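Local coordinates for putative D-lactate dehydrogenase (Chlamydomonas reinhardtii, PDB 4ZGS) that reduces pyruvate, probably to D-lactate, in the chloroplast during fermentation, as a member of the NAD-dependent D-isomer specific 2-hydroxyacid dehydrogenase family, at the interface of chains A and B. Sequence-based numbering; all coordinates share one arbitrary frame. Chains: chain A/B, Putative D-lactate dehydrogenase.

The interface of chains A and B. Residues chain A 331-334; chain B 157-158, 161, 171.
The ring of A:Pro334 packs against three side chains of chain B. CG, at the outer corner of the ring, meets the CD1 methyl of B:Leu171 at 3.5 Å. Its neighbour CD lies 3.7 Å from CG2 of B:Val161 and also touches CB of B:Ala157. An alanine here would strip away CG and CD, and would probably leave the B:Leu171 methyl without its mate and a gap beside B:Val161. That valine caps the carbonyl oxygen of A:Val332 with its branched end, CG2 at 3.7 Å and CG1 beside it, and its CG1 also packs 4.0 Å from CG1 of A:Val332, the two side chains crossing at about a right angle. With CG1 anti to the backbone N (chi1 174°), B:Val161 leaves CG2 to meet the proline. One helical turn back, CB of B:Ala157 also touches the CG2 methyl of A:Thr333 at 4.0 Å. At the far end CD1 of A:Leu331 sits 3.8 Å from ring carbon CD1 of B:Tyr158 and also near its CB, so the leucine covers the root of the ring and not its hydroxyl end. Strand 330-332 of chain A runs on into the loop carrying A:Thr333 and A:Pro334, and helix 154-163 of chain B presents one face to it, with B:Leu171 added from a following loop. The patch recurs with the chains exchanged, as part of a two-fold interface that fits the dimers usual in this family, the helix lying against the partner's nucleotide-binding domain.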
loop_
_atom_site.group_PDB
_atom_site.type_symbol
_atom_site.label_atom_id
_atom_site.label_comp_id
_atom_site.label_asym_id
_atom_site.label_seq_id
_atom_site.Cartn_x
_atom_site.Cartn_y
_atom_site.Cartn_z
ATOM N N LEU A 331 -2.161 10.705 10.399
ATOM C CA LEU A 331 -1.151 10.746 9.350
ATOM C C LEU A 331 0.184 11.087 9.978
ATOM O O LEU A 331 0.271 12.010 10.789
ATOM C CB LEU A 331 -1.508 11.719 8.240
ATOM C CG LEU A 331 -0.371 12.129 7.291
ATOM C CD1 LEU A 331 0.534 11.011 6.909
ATOM C CD2 LEU A 331 -0.999 12.708 6.030
ATOM N N VAL A 332 1.185 10.250 9.694
ATOM C CA VAL A 332 2.514 10.372 10.282
ATOM C C VAL A 332 3.598 10.394 9.222
ATOM O O VAL A 332 3.692 9.459 8.422
ATOM C CB VAL A 332 2.787 9.216 11.224
ATOM C CG1 VAL A 332 4.229 9.214 11.676
ATOM C CG2 VAL A 332 1.861 9.313 12.404
ATOM N N THR A 333 4.460 11.413 9.278
ATOM C CA THR A 333 5.663 11.496 8.428
ATOM C C THR A 333 6.872 11.243 9.306
ATOM O O THR A 333 6.840 11.482 10.516
ATOM C CB THR A 333 5.848 12.886 7.751
ATOM O OG1 THR A 333 5.721 13.908 8.747
ATOM C CG2 THR A 333 4.832 13.131 6.610
ATOM N N PRO A 334 7.944 10.740 8.697
ATOM C CA PRO A 334 9.131 10.307 9.436
ATOM C C PRO A 334 10.149 11.445 9.624
ATOM O O PRO A 334 11.218 11.421 9.016
ATOM C CB PRO A 334 9.680 9.178 8.557
ATOM C CG PRO A 334 9.332 9.623 7.164
ATOM C CD PRO A 334 8.023 10.397 7.267
ATOM N N ALA B 157 5.434 9.098 1.927
ATOM C CA ALA B 157 5.842 9.039 3.327
ATOM C C ALA B 157 4.871 8.188 4.139
ATOM O O ALA B 157 5.279 7.442 5.016
ATOM C CB ALA B 157 5.971 10.446 3.918
ATOM N N TYR B 158 3.583 8.360 3.875
ATOM C CA TYR B 158 2.542 7.658 4.589
ATOM C C TYR B 158 2.675 6.157 4.468
ATOM O O TYR B 158 2.599 5.439 5.466
ATOM C CB TYR B 158 1.171 8.074 4.074
ATOM C CG TYR B 158 0.028 7.283 4.675
ATOM C CD1 TYR B 158 -0.353 7.465 6.000
ATOM C CD2 TYR B 158 -0.678 6.361 3.911
ATOM C CE1 TYR B 158 -1.420 6.725 6.566
ATOM C CE2 TYR B 158 -1.739 5.625 4.458
ATOM C CZ TYR B 158 -2.107 5.810 5.786
ATOM O OH TYR B 158 -3.171 5.080 6.324
ATOM N N VAL B 161 5.992 4.672 6.022
ATOM C CA VAL B 161 5.793 4.666 7.461
ATOM C C VAL B 161 4.807 3.570 7.878
ATOM O O VAL B 161 4.988 2.933 8.925
ATOM C CB VAL B 161 5.292 6.027 7.936
ATOM C CG1 VAL B 161 4.939 5.994 9.432
ATOM C CG2 VAL B 161 6.365 7.062 7.655
ATOM N N LEU B 171 12.318 11.197 0.285
ATOM C CA LEU B 171 11.242 12.079 0.703
ATOM C C LEU B 171 11.599 13.609 0.677
ATOM O O LEU B 171 10.861 14.420 1.205
ATOM C CB LEU B 171 10.787 11.677 2.112
ATOM C CG LEU B 171 10.376 10.207 2.279
ATOM C CD1 LEU B 171 9.827 9.979 3.692
ATOM C CD2 LEU B 171 9.412 9.791 1.197
#